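Long-range contacts in adherence and virulence protein A (Streptococcus pneumoniae, PDB 6PON), which probably contributes to pneumococcal adherence and virulence as a fibronectin-binding protein, the modelled part being its N-terminal domain: residues B[84-89]-B[104-109]; B[232-237]-B[250-255]; B[94-99]-B[171-176]. All coordinates share one frame; numbering follows the deposited sequence.

Contact 1 (B[84-89]-B[104-109]); sequences QGALIE and VSNKNE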
ATOM      1  N   GLN B  84     -24.903  43.046   9.630  1.00 26.22           N
ATOM      2  CA  GLN B  84     -24.740  44.232   8.793  1.00 23.69           C
ATOM      3  C   GLN B  84     -23.476  44.999   9.178  1.00 25.34           C
ATOM      4  O   GLN B  84     -23.389  45.548  10.278  1.00 25.68           O
ATOM      5  CB  GLN B  84     -25.966  45.133   8.909  1.00 23.20           C
ATOM      6  CG  GLN B  84     -25.941  46.335   7.982  1.00 26.32           C
ATOM      7  CD  GLN B  84     -25.991  45.954   6.514  1.00 27.28           C
ATOM      8  OE1 GLN B  84     -26.942  45.325   6.055  1.00 30.44           O
ATOM      9  NE2 GLN B  84     -24.958  46.328   5.772  1.00 24.87           N
ATOM     10  N   GLY B  85     -22.482  45.023   8.293  1.00 25.13           N
ATOM     11  CA  GLY B  85     -21.214  45.654   8.599  1.00 22.76           C
ATOM     12  C   GLY B  85     -20.258  44.813   9.417  1.00 26.98           C
ATOM     13  O   GLY B  85     -19.217  45.323   9.846  1.00 24.38           O
ATOM     14  N   ALA B  86     -20.567  43.540   9.646  1.00 24.52           N
ATOM     15  CA  ALA B  86     -19.742  42.762  10.549  1.00 25.96           C
ATOM     16  C   ALA B  86     -18.399  42.425   9.902  1.00 27.67           C
ATOM     17  O   ALA B  86     -18.245  42.419   8.681  1.00 26.18           O
ATOM     18  CB  ALA B  86     -20.469  41.488  10.974  1.00 25.13           C
ATOM     19  N   LEU B  87     -17.412  42.160  10.751  1.00 26.66           N
ATOM     20  CA  LEU B  87     -16.093  41.733  10.322  1.00 28.10           C
ATOM     21  C   LEU B  87     -16.011  40.218  10.459  1.00 25.25           C
ATOM     22  O   LEU B  87     -16.460  39.651  11.459  1.00 22.65           O
ATOM     23  CB  LEU B  87     -15.002  42.408  11.156  1.00 25.37           C
ATOM     24  CG  LEU B  87     -13.601  41.824  10.960  1.00 30.86           C
ATOM     25  CD1 LEU B  87     -13.054  42.230   9.599  1.00 31.41           C
ATOM     26  CD2 LEU B  87     -12.642  42.220  12.076  1.00 28.90           C
ATOM     27  N   ILE B  88     -15.474  39.560   9.441  1.00 25.19           N
ATOM     28  CA  ILE B  88     -15.390  38.106   9.434  1.00 21.66           C
ATOM     29  C   ILE B  88     -14.081  37.713  10.102  1.00 25.67           C
ATOM     30  O   ILE B  88     -13.001  37.964   9.565  1.00 29.72           O
ATOM     31  CB  ILE B  88     -15.502  37.546   8.015  1.00 24.88           C
ATOM     32  CG1 ILE B  88     -16.930  37.746   7.505  1.00 21.55           C
ATOM     33  CG2 ILE B  88     -15.148  36.064   7.998  1.00 26.10           C
ATOM     34  CD1 ILE B  88     -17.122  37.402   6.070  1.00 25.95           C
ATOM     35  N   GLU B  89     -14.171  37.099  11.278  1.00 22.97           N
ATOM     36  CA  GLU B  89     -12.957  36.873  12.049  1.00 25.86           C
ATOM     37  C   GLU B  89     -12.294  35.540  11.744  1.00 28.75           C
ATOM     38  O   GLU B  89     -11.066  35.479  11.651  1.00 25.73           O
ATOM     39  CB  GLU B  89     -13.259  36.991  13.540  1.00 28.10           C
ATOM     40  CG  GLU B  89     -13.261  38.451  13.974  1.00 31.32           C
ATOM     41  CD  GLU B  89     -13.698  38.650  15.400  1.00 37.01           C
ATOM     42  OE1 GLU B  89     -14.322  37.729  15.983  1.00 33.81           O
ATOM     43  OE2 GLU B  89     -13.409  39.744  15.936  1.00 37.67           O
ATOM     44  N   VAL B 104     -17.885  36.291  13.731  1.00 25.59           N
ATOM     45  CA  VAL B 104     -17.962  37.687  13.326  1.00 25.35           C
ATOM     46  C   VAL B 104     -18.015  38.561  14.564  1.00 26.50           C
ATOM     47  O   VAL B 104     -18.460  38.151  15.640  1.00 24.36           O
ATOM     48  CB  VAL B 104     -19.196  37.995  12.457  1.00 23.77           C
ATOM     49  CG1 VAL B 104     -19.222  37.101  11.242  1.00 23.44           C
ATOM     50  CG2 VAL B 104     -20.466  37.847  13.299  1.00 18.70           C
ATOM     51  N   SER B 105     -17.569  39.790  14.385  1.00 30.15           N
ATOM     52  CA  SER B 105     -17.685  40.814  15.399  1.00 30.00           C
ATOM     53  C   SER B 105     -18.275  42.050  14.741  1.00 25.49           C
ATOM     54  O   SER B 105     -18.077  42.288  13.545  1.00 26.77           O
ATOM     55  CB  SER B 105     -16.327  41.111  16.044  1.00 27.50           C
ATOM     56  OG  SER B 105     -15.363  41.374  15.055  1.00 24.35           O
ATOM     57  N   ASN B 106     -19.010  42.825  15.530  1.00 27.64           N
ATOM     58  CA  ASN B 106     -19.726  43.989  15.033  1.00 28.67           C
ATOM     59  C   ASN B 106     -19.897  44.972  16.188  1.00 29.36           C
ATOM     60  O   ASN B 106     -19.500  44.704  17.329  1.00 29.19           O
ATOM     61  CB  ASN B 106     -21.073  43.571  14.431  1.00 25.70           C
ATOM     62  CG  ASN B 106     -21.544  44.501  13.332  1.00 27.42           C
ATOM     63  OD1 ASN B 106     -21.041  45.611  13.183  1.00 27.21           O
ATOM     64  ND2 ASN B 106     -22.520  44.048  12.551  1.00 25.15           N
ATOM     65  N   LYS B 107     -20.463  46.130  15.886  1.00 28.65           N
ATOM     66  CA  LYS B 107     -20.943  47.014  16.934  1.00 30.86           C
ATOM     67  C   LYS B 107     -22.460  46.908  16.994  1.00 27.25           C
ATOM     68  O   LYS B 107     -23.102  46.434  16.053  1.00 28.17           O
ATOM     69  CB  LYS B 107     -20.486  48.466  16.707  1.00 29.24           C
ATOM     70  CG  LYS B 107     -20.767  49.051  15.327  1.00 40.85           C
ATOM     71  CD  LYS B 107     -20.486  50.564  15.317  1.00 40.87           C
ATOM     72  CE  LYS B 107     -19.734  51.006  14.052  1.00 40.33           C
ATOM     73  NZ  LYS B 107     -20.616  51.292  12.877  1.00 46.70           N
ATOM     74  N   ASN B 108     -23.030  47.301  18.138  1.00 27.47           N
ATOM     75  CA  ASN B 108     -24.473  47.472  18.228  1.00 22.95           C
ATOM     76  C   ASN B 108     -24.806  48.961  18.056  1.00 26.26           C
ATOM     77  O   ASN B 108     -23.963  49.770  17.647  1.00 24.76           O
ATOM     78  CB  ASN B 108     -25.029  46.862  19.523  1.00 24.29           C
ATOM     79  CG  ASN B 108     -24.538  47.562  20.795  1.00 24.49           C
ATOM     80  OD1 ASN B 108     -24.028  48.673  20.764  1.00 25.43           O
ATOM     81  ND2 ASN B 108     -24.722  46.901  21.922  1.00 25.37           N
ATOM     82  N   GLU B 109     -26.041  49.337  18.363  1.00 21.46           N
ATOM     83  CA  GLU B 109     -26.486  50.674  17.995  1.00 24.18           C
ATOM     84  C   GLU B 109     -26.008  51.760  18.952  1.00 27.76           C
ATOM     85  O   GLU B 109     -26.267  52.930  18.679  1.00 30.88           O
ATOM     86  CB  GLU B 109     -28.013  50.704  17.856  1.00 22.17           C
ATOM     87  CG  GLU B 109     -28.492  50.068  16.553  1.00 19.91           C
ATOM     88  CD  GLU B 109     -30.001  50.157  16.321  1.00 30.11           C
ATOM     89  OE1 GLU B 109     -30.666  51.085  16.861  1.00 22.12           O
ATOM     90  OE2 GLU B 109     -30.512  49.297  15.564  1.00 28.85           O
TER
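Ser105 and Glu89 meet side chain to side chain across two antiparallel strands: the hydroxyl OG of Ser105 donates to Glu89 OE2 over 2.7 Å, reaching it from above the carboxylate plane. The Ser105 hydroxyl stands between its own backbone N and carbonyl carbon (chi1 52°), while the glutamate chain runs extended beyond CG. The other carboxylate oxygen, OE1, accepts from Gln115 NE2 of strand 113-121, and the two bonds hold the group by both oxygens. The two residues belong to the hairpin of strands 87-93 and 99-107, part of an antiparallel five-stranded sheet. Leu87 and Ser105 form a hydrogen-bonded pair, with Leu87 N to Ser105 O at 2.9 Å and Ser105 N to Leu87 O at 3.1 Å; Ile88 and Val104 form a non-hydrogen-bonded pair next to it. On the face of Ile88 and Val104, Ala86 CB packs on Val104 CB at 4.0 Å. Toward Gln84, the Asn106 side chain bonds to the backbone of the other segment. CG is anti to the backbone N (chi1 -151°), and the amide ND2 reaches Gln84 O at 2.9 Å in a nearly straight bond; Gln84 O lies in the amide plane of Asn106, but ND2 stands well above the plane of that carbonyl. ND2 also binds Tyr82 O, whereas OD1 accepts from the next backbone nitrogen, Lys107 N, 2.8 Å away.

Contact 2 (B[232-237]-B[250-255]); sequences PCLTET and EPFANL
Pro232 lies against the backbone of residues 252-255 and carries most of this contact. Its ring atom CG sits 3.4 Å from Asn254 C, and CD comes equally near Phe252 O, so one edge of the pyrrolidine ring fits into the bend of the chain. The same CG touches CD2 of Leu255 at 3.8 Å, and CB meets Phe252 CB. A single backbone hydrogen bond ties the two segments, from Phe252 N to Pro232 O at 2.9 Å; the donor is tilted 30° from the carbonyl plane. That oxygen also lies at the edge of the Phe252 ring, in its plane. Further along, Leu234 brings CD1 to the rim of the same ring, 3.8 Å from Phe252 CZ, and CD1 is about as close to CE1. Phe252 CG stands anti to its carbonyl carbon and beside the backbone N (chi1 -66°), and from there the ring presents its edge to both Pro232 O and Leu234 CD1. Cys233 SG packs on Pro251 CB at 4.0 Å. Farther out, Asn254 occupies the N-cap of helix 255-263, where its OD1 accepts from Asp257 N. Glu14 and Ile11 of the second subunit pack on Asn254 and Leu255, respectively. Strand 233-235 is the middle strand of a small antiparallel three-stranded sheet, flanked by strands 239-240 and 247-248, and Leu258 of helix 255-263 touches Pro232, Leu234 and Phe252, joining that helix to the sheet.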
ATOM      1  N   PRO B 232      21.378  -6.893  -0.959  1.00 24.20           N
ATOM      2  CA  PRO B 232      21.667  -7.868   0.104  1.00 24.57           C
ATOM      3  C   PRO B 232      21.881  -7.195   1.457  1.00 23.94           C
ATOM      4  O   PRO B 232      22.640  -6.233   1.579  1.00 21.67           O
ATOM      5  CB  PRO B 232      22.942  -8.563  -0.392  1.00 20.15           C
ATOM      6  CG  PRO B 232      23.030  -8.242  -1.844  1.00 20.09           C
ATOM      7  CD  PRO B 232      22.406  -6.901  -2.007  1.00 19.24           C
ATOM      8  N   CYS B 233      21.189  -7.703   2.479  1.00 24.20           N
ATOM      9  CA  CYS B 233      21.379  -7.233   3.847  1.00 22.54           C
ATOM     10  C   CYS B 233      21.265  -8.401   4.816  1.00 21.23           C
ATOM     11  O   CYS B 233      20.562  -9.380   4.556  1.00 22.99           O
ATOM     12  CB  CYS B 233      20.343  -6.175   4.274  1.00 23.86           C
ATOM     13  SG  CYS B 233      20.087  -4.835   3.119  1.00 38.61           S
ATOM     14  N   LEU B 234      21.944  -8.271   5.948  1.00 21.08           N
ATOM     15  CA  LEU B 234      21.676  -9.134   7.087  1.00 26.26           C
ATOM     16  C   LEU B 234      20.402  -8.696   7.811  1.00 26.83           C
ATOM     17  O   LEU B 234      19.900  -7.585   7.631  1.00 24.53           O
ATOM     18  CB  LEU B 234      22.849  -9.114   8.057  1.00 22.91           C
ATOM     19  CG  LEU B 234      24.141  -9.719   7.511  1.00 23.31           C
ATOM     20  CD1 LEU B 234      25.302  -9.081   8.198  1.00 21.25           C
ATOM     21  CD2 LEU B 234      24.198 -11.238   7.704  1.00 21.28           C
ATOM     22  N   THR B 235      19.871  -9.596   8.630  1.00 29.03           N
ATOM     23  CA  THR B 235      18.853  -9.245   9.612  1.00 29.50           C
ATOM     24  C   THR B 235      19.376  -9.646  10.991  1.00 32.82           C
ATOM     25  O   THR B 235      20.518 -10.104  11.133  1.00 32.78           O
ATOM     26  CB  THR B 235      17.503  -9.914   9.309  1.00 25.61           C
ATOM     27  OG1 THR B 235      17.597 -11.319   9.556  1.00 30.02           O
ATOM     28  CG2 THR B 235      17.087  -9.712   7.863  1.00 24.20           C
ATOM     29  N   GLU B 236      18.512  -9.500  12.001  1.00 34.54           N
ATOM     30  CA  GLU B 236      18.889  -9.834  13.372  1.00 35.44           C
ATOM     31  C   GLU B 236      19.353 -11.281  13.486  1.00 35.30           C
ATOM     32  O   GLU B 236      20.375 -11.565  14.120  1.00 34.79           O
ATOM     33  CB  GLU B 236      17.721  -9.584  14.329  1.00 39.41           C
ATOM     34  CG  GLU B 236      17.024  -8.243  14.195  1.00 49.70           C
ATOM     35  CD  GLU B 236      17.870  -7.066  14.653  1.00 49.79           C
ATOM     36  OE1 GLU B 236      17.586  -6.483  15.722  1.00 54.08           O
ATOM     37  OE2 GLU B 236      18.828  -6.698  13.944  1.00 47.92           O
ATOM     38  N   THR B 237      18.620 -12.210  12.867  1.00 34.76           N
ATOM     39  CA  THR B 237      18.907 -13.636  12.973  1.00 27.99           C
ATOM     40  C   THR B 237      19.167 -14.299  11.621  1.00 28.28           C
ATOM     41  O   THR B 237      19.346 -15.527  11.558  1.00 26.97           O
ATOM     42  CB  THR B 237      17.736 -14.343  13.663  1.00 34.00           C
ATOM     43  OG1 THR B 237      16.584 -14.252  12.815  1.00 37.77           O
ATOM     44  CG2 THR B 237      17.398 -13.663  15.006  1.00 32.16           C
ATOM     45  N   GLU B 250      24.842  -2.927   7.552  1.00 41.30           N
ATOM     46  CA  GLU B 250      24.770  -2.292   6.244  1.00 45.10           C
ATOM     47  C   GLU B 250      24.766  -3.311   5.102  1.00 40.30           C
ATOM     48  O   GLU B 250      25.158  -4.471   5.283  1.00 32.92           O
ATOM     49  CB  GLU B 250      25.952  -1.334   6.081  1.00 42.44           C
ATOM     50  CG  GLU B 250      25.821  -0.136   6.950  1.00 48.23           C
ATOM     51  CD  GLU B 250      26.888   0.865   6.664  1.00 61.43           C
ATOM     52  OE1 GLU B 250      27.998   0.427   6.277  1.00 56.48           O
ATOM     53  OE2 GLU B 250      26.620   2.078   6.824  1.00 66.55           O
ATOM     54  N   PRO B 251      24.318  -2.905   3.894  1.00 40.22           N
ATOM     55  CA  PRO B 251      24.196  -3.868   2.790  1.00 28.89           C
ATOM     56  C   PRO B 251      25.514  -4.358   2.224  1.00 34.22           C
ATOM     57  O   PRO B 251      26.591  -3.907   2.616  1.00 38.29           O
ATOM     58  CB  PRO B 251      23.408  -3.090   1.732  1.00 34.47           C
ATOM     59  CG  PRO B 251      22.899  -1.858   2.399  1.00 43.70           C
ATOM     60  CD  PRO B 251      23.806  -1.571   3.546  1.00 45.12           C
ATOM     61  N   PHE B 252      25.421  -5.302   1.289  1.00 25.75           N
ATOM     62  CA  PHE B 252      26.569  -5.925   0.658  1.00 23.66           C
ATOM     63  C   PHE B 252      26.485  -5.722  -0.848  1.00 25.18           C
ATOM     64  O   PHE B 252      25.428  -5.403  -1.399  1.00 33.09           O
ATOM     65  CB  PHE B 252      26.636  -7.428   0.983  1.00 27.44           C
ATOM     66  CG  PHE B 252      26.885  -7.734   2.439  1.00 22.71           C
ATOM     67  CD1 PHE B 252      25.888  -7.564   3.376  1.00 22.99           C
ATOM     68  CD2 PHE B 252      28.106  -8.211   2.860  1.00 23.28           C
ATOM     69  CE1 PHE B 252      26.108  -7.848   4.712  1.00 23.13           C
ATOM     70  CE2 PHE B 252      28.334  -8.496   4.197  1.00 20.55           C
ATOM     71  CZ  PHE B 252      27.328  -8.313   5.119  1.00 27.08           C
ATOM     72  N   ALA B 253      27.614  -5.913  -1.517  1.00 25.10           N
ATOM     73  CA  ALA B 253      27.629  -5.731  -2.958  1.00 28.46           C
ATOM     74  C   ALA B 253      26.855  -6.834  -3.663  1.00 31.68           C
ATOM     75  O   ALA B 253      26.309  -6.617  -4.753  1.00 31.13           O
ATOM     76  CB  ALA B 253      29.065  -5.670  -3.471  1.00 29.50           C
ATOM     77  N   ASN B 254      26.779  -8.010  -3.063  1.00 27.35           N
ATOM     78  CA  ASN B 254      26.076  -9.100  -3.721  1.00 28.20           C
ATOM     79  C   ASN B 254      25.752 -10.168  -2.694  1.00 21.50           C
ATOM     80  O   ASN B 254      26.210 -10.126  -1.552  1.00 24.31           O
ATOM     81  CB  ASN B 254      26.912  -9.669  -4.856  1.00 27.02           C
ATOM     82  CG  ASN B 254      28.343  -9.797  -4.463  1.00 33.12           C
ATOM     83  OD1 ASN B 254      28.693 -10.627  -3.618  1.00 36.68           O
ATOM     84  ND2 ASN B 254      29.185  -8.953  -5.027  1.00 37.75           N
ATOM     85  N   LEU B 255      24.969 -11.143  -3.129  1.00 20.18           N
ATOM     86  CA  LEU B 255      24.485 -12.159  -2.216  1.00 20.90           C
ATOM     87  C   LEU B 255      25.597 -13.104  -1.785  1.00 19.15           C
ATOM     88  O   LEU B 255      25.501 -13.696  -0.705  1.00 21.86           O
ATOM     89  CB  LEU B 255      23.332 -12.917  -2.877  1.00 18.35           C
ATOM     90  CG  LEU B 255      22.228 -11.981  -3.381  1.00 22.53           C
ATOM     91  CD1 LEU B 255      21.440 -12.570  -4.551  1.00 21.74           C
ATOM     92  CD2 LEU B 255      21.305 -11.604  -2.245  1.00 20.57           C
TER

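Contact 3 (B[94-99]-B[171-176]); sequences VENDRI and LNPFTI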
ATOM      1  N   VAL B  94     -15.864  22.210  11.534  1.00 22.96           N
ATOM      2  CA  VAL B  94     -15.781  21.393  12.742  1.00 25.23           C
ATOM      3  C   VAL B  94     -15.233  20.030  12.347  1.00 24.16           C
ATOM      4  O   VAL B  94     -15.925  19.243  11.696  1.00 27.26           O
ATOM      5  CB  VAL B  94     -17.139  21.248  13.435  1.00 26.81           C
ATOM      6  CG1 VAL B  94     -16.961  20.463  14.724  1.00 22.30           C
ATOM      7  CG2 VAL B  94     -17.758  22.603  13.704  1.00 20.22           C
ATOM      8  N   GLU B  95     -13.996  19.745  12.737  1.00 28.69           N
ATOM      9  CA  GLU B  95     -13.391  18.422  12.515  1.00 26.21           C
ATOM     10  C   GLU B  95     -13.454  18.133  11.013  1.00 26.21           C
ATOM     11  O   GLU B  95     -13.049  18.994  10.213  1.00 25.67           O
ATOM     12  CB  GLU B  95     -14.091  17.406  13.416  1.00 24.11           C
ATOM     13  CG  GLU B  95     -13.574  17.360  14.841  1.00 30.92           C
ATOM     14  CD  GLU B  95     -12.039  17.217  14.923  1.00 40.17           C
ATOM     15  OE1 GLU B  95     -11.385  18.134  15.480  1.00 45.10           O
ATOM     16  OE2 GLU B  95     -11.486  16.200  14.440  1.00 33.17           O
ATOM     17  N   ASN B  96     -13.951  16.971  10.585  1.00 25.11           N
ATOM     18  CA  ASN B  96     -14.223  16.704   9.179  1.00 26.67           C
ATOM     19  C   ASN B  96     -15.709  16.467   8.959  1.00 26.14           C
ATOM     20  O   ASN B  96     -16.104  15.792   8.010  1.00 24.84           O
ATOM     21  CB  ASN B  96     -13.420  15.514   8.659  1.00 25.72           C
ATOM     22  CG  ASN B  96     -13.258  15.532   7.140  1.00 25.11           C
ATOM     23  OD1 ASN B  96     -12.842  16.536   6.565  1.00 21.89           O
ATOM     24  ND2 ASN B  96     -13.587  14.413   6.486  1.00 26.51           N
ATOM     25  N   ASP B  97     -16.543  17.021   9.834  1.00 27.44           N
ATOM     26  CA  ASP B  97     -17.981  16.891   9.687  1.00 21.78           C
ATOM     27  C   ASP B  97     -18.495  17.973   8.736  1.00 21.09           C
ATOM     28  O   ASP B  97     -17.757  18.867   8.320  1.00 21.36           O
ATOM     29  CB  ASP B  97     -18.654  16.985  11.053  1.00 24.17           C
ATOM     30  CG  ASP B  97     -20.015  16.303  11.095  1.00 31.05           C
ATOM     31  OD1 ASP B  97     -20.590  15.963  10.029  1.00 22.86           O
ATOM     32  OD2 ASP B  97     -20.520  16.120  12.222  1.00 36.24           O
ATOM     33  N   ARG B  98     -19.775  17.878   8.379  1.00 20.49           N
ATOM     34  CA  ARG B  98     -20.402  18.821   7.452  1.00 19.45           C
ATOM     35  C   ARG B  98     -21.017  20.002   8.209  1.00 23.95           C
ATOM     36  O   ARG B  98     -22.223  20.249   8.177  1.00 23.25           O
ATOM     37  CB  ARG B  98     -21.442  18.105   6.593  1.00 19.09           C
ATOM     38  CG  ARG B  98     -20.857  17.100   5.552  1.00 23.95           C
ATOM     39  CD  ARG B  98     -21.907  16.079   5.108  1.00 16.95           C
ATOM     40  NE  ARG B  98     -22.475  15.506   6.321  1.00 29.17           N
ATOM     41  CZ  ARG B  98     -23.676  14.946   6.416  1.00 31.26           C
ATOM     42  NH1 ARG B  98     -24.476  14.883   5.357  1.00 34.77           N
ATOM     43  NH2 ARG B  98     -24.090  14.492   7.592  1.00 35.09           N
ATOM     44  N   ILE B  99     -20.147  20.744   8.897  1.00 20.47           N
ATOM     45  CA  ILE B  99     -20.534  21.901   9.700  1.00 19.24           C
ATOM     46  C   ILE B  99     -19.484  22.985   9.536  1.00 18.02           C
ATOM     47  O   ILE B  99     -18.289  22.725   9.720  1.00 16.42           O
ATOM     48  CB  ILE B  99     -20.665  21.562  11.196  1.00 19.73           C
ATOM     49  CG1 ILE B  99     -21.485  20.298  11.387  1.00 17.93           C
ATOM     50  CG2 ILE B  99     -21.274  22.754  11.958  1.00 16.82           C
ATOM     51  CD1 ILE B  99     -21.714  19.959  12.804  1.00 15.67           C
ATOM     52  N   LEU B 171     -13.698   8.761  13.139  1.00 31.14           N
ATOM     53  CA  LEU B 171     -12.351   9.317  13.248  1.00 28.83           C
ATOM     54  C   LEU B 171     -12.030  10.254  12.090  1.00 28.63           C
ATOM     55  O   LEU B 171     -12.279   9.933  10.925  1.00 27.42           O
ATOM     56  CB  LEU B 171     -11.300   8.201  13.285  1.00 28.92           C
ATOM     57  CG  LEU B 171     -11.223   7.292  14.508  1.00 32.16           C
ATOM     58  CD1 LEU B 171     -10.333   6.116  14.191  1.00 28.58           C
ATOM     59  CD2 LEU B 171     -10.698   8.040  15.713  1.00 26.86           C
ATOM     60  N   ASN B 172     -11.438  11.393  12.416  1.00 24.79           N
ATOM     61  CA  ASN B 172     -11.064  12.377  11.411  1.00 26.26           C
ATOM     62  C   ASN B 172      -9.893  11.871  10.570  1.00 25.30           C
ATOM     63  O   ASN B 172      -8.779  11.745  11.095  1.00 20.86           O
ATOM     64  CB  ASN B 172     -10.716  13.689  12.103  1.00 26.39           C
ATOM     65  CG  ASN B 172     -10.492  14.825  11.133  1.00 28.46           C
ATOM     66  OD1 ASN B 172     -10.174  14.605   9.961  1.00 29.68           O
ATOM     67  ND2 ASN B 172     -10.657  16.057  11.616  1.00 26.80           N
ATOM     68  N   PRO B 173     -10.083  11.609   9.270  1.00 25.75           N
ATOM     69  CA  PRO B 173      -9.001  10.999   8.476  1.00 27.72           C
ATOM     70  C   PRO B 173      -7.840  11.929   8.204  1.00 22.98           C
ATOM     71  O   PRO B 173      -6.759  11.446   7.862  1.00 25.06           O
ATOM     72  CB  PRO B 173      -9.704  10.596   7.168  1.00 23.73           C
ATOM     73  CG  PRO B 173     -10.834  11.548   7.059  1.00 25.25           C
ATOM     74  CD  PRO B 173     -11.289  11.856   8.464  1.00 26.18           C
ATOM     75  N   PHE B 174      -8.026  13.240   8.319  1.00 23.82           N
ATOM     76  CA  PHE B 174      -6.930  14.167   8.058  1.00 23.02           C
ATOM     77  C   PHE B 174      -5.907  14.162   9.187  1.00 20.97           C
ATOM     78  O   PHE B 174      -4.729  14.422   8.945  1.00 26.99           O
ATOM     79  CB  PHE B 174      -7.472  15.595   7.854  1.00 23.42           C
ATOM     80  CG  PHE B 174      -8.180  15.800   6.548  1.00 18.05           C
ATOM     81  CD1 PHE B 174      -7.471  16.079   5.400  1.00 19.93           C
ATOM     82  CD2 PHE B 174      -9.551  15.710   6.467  1.00 20.13           C
ATOM     83  CE1 PHE B 174      -8.113  16.258   4.187  1.00 19.56           C
ATOM     84  CE2 PHE B 174     -10.197  15.888   5.265  1.00 22.22           C
ATOM     85  CZ  PHE B 174      -9.471  16.160   4.121  1.00 22.41           C
ATOM     86  N   THR B 175      -6.334  13.879  10.416  1.00 25.12           N
ATOM     87  CA  THR B 175      -5.509  14.101  11.601  1.00 26.44           C
ATOM     88  C   THR B 175      -5.198  12.836  12.376  1.00 23.19           C
ATOM     89  O   THR B 175      -4.505  12.918  13.394  1.00 27.39           O
ATOM     90  CB  THR B 175      -6.188  15.085  12.561  1.00 24.60           C
ATOM     91  OG1 THR B 175      -7.464  14.548  12.951  1.00 27.79           O
ATOM     92  CG2 THR B 175      -6.399  16.429  11.892  1.00 27.42           C
ATOM     93  N   ILE B 176      -5.704  11.676  11.952  1.00 27.15           N
ATOM     94  CA  ILE B 176      -5.455  10.453  12.705  1.00 25.06           C
ATOM     95  C   ILE B 176      -3.968  10.149  12.704  1.00 25.40           C
ATOM     96  O   ILE B 176      -3.257  10.406  11.722  1.00 25.01           O
ATOM     97  CB  ILE B 176      -6.251   9.284  12.113  1.00 24.78           C
ATOM     98  CG1 ILE B 176      -6.059   8.036  12.982  1.00 24.39           C
ATOM     99  CG2 ILE B 176      -5.831   9.058  10.643  1.00 26.99           C
ATOM    100  CD1 ILE B 176      -6.598   6.751  12.353  1.00 29.29           C
TER
HETATM  101  O   HOH W   1      -8.789  15.616  15.258  1.00 37.40           O
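Glu95 and Asn172 form the one direct hydrogen bond between these two loops, Asn172 ND2 donating to Glu95 OE2 at 2.9 Å with an N-H...O angle of 172°. The acceptor lies in the amide plane of Asn172, yet the amide meets OE2 from above the carboxylate plane, and the two planes are 83° apart. A water extends the link, donating to Glu95 OE2 and sharing a hydrogen bond with Thr175 OG1.

Asn172 can be followed outward. CB lies 3.5 Å from Glu95 OE2. CG is anti to the backbone N; it lies 3.7 Å from Glu95 OE2 and comes within 3.9 Å of Asn96 CB. At the fork, ND2 takes the carboxylate while OD1 turns back to accept from Phe174 N at 3.0 Å, the bond that defines an Asx turn; OD1 also lies 3.6 Å from Asn96 CB. One amide therefore shapes its own loop and grips the other. Asn96 reaches across beside it, its OD1 lying 3.0 Å from CE2 at the edge of the Phe174 ring, with amide and ring planes 68° apart. Its ND2 donates to Gln200 O, which helps fix the rotation of the amide.

Glu95 and Asn96 are the central residues of a type II' beta turn from Val94 to Asp97, in the connection of the hairpin of strands 87-93 and 99-107. The Phe174 ring stacks on His9 of helix 5-19 and meets Phe226 of the second subunit edge-to-face. The contact thus sets the turn linking strands 87-93 and 99-107 of the five-stranded sheet against the loop leading into helix 178-187.

Contacts 1 and 3 share the hairpin of strands 87-93 and 99-107: contact 1 joins the strands at the end remote from their connection, and contact 3 uses the connection itself. Their centres are 29 Å apart and their nearest atoms about 14 Å, and their segments alternate along the chain. Contact 2 follows both in sequence and lies far off, its centre 67 Å from that of contact 1 and 43 Å from that of contact 3, beyond the long helix 204-225. Contacts 1 and 2 lie on opposite sides of the chain's centre, with contact 3 near it. Contacts 2 and 3 both touch the second subunit, whereas contact 1 does not.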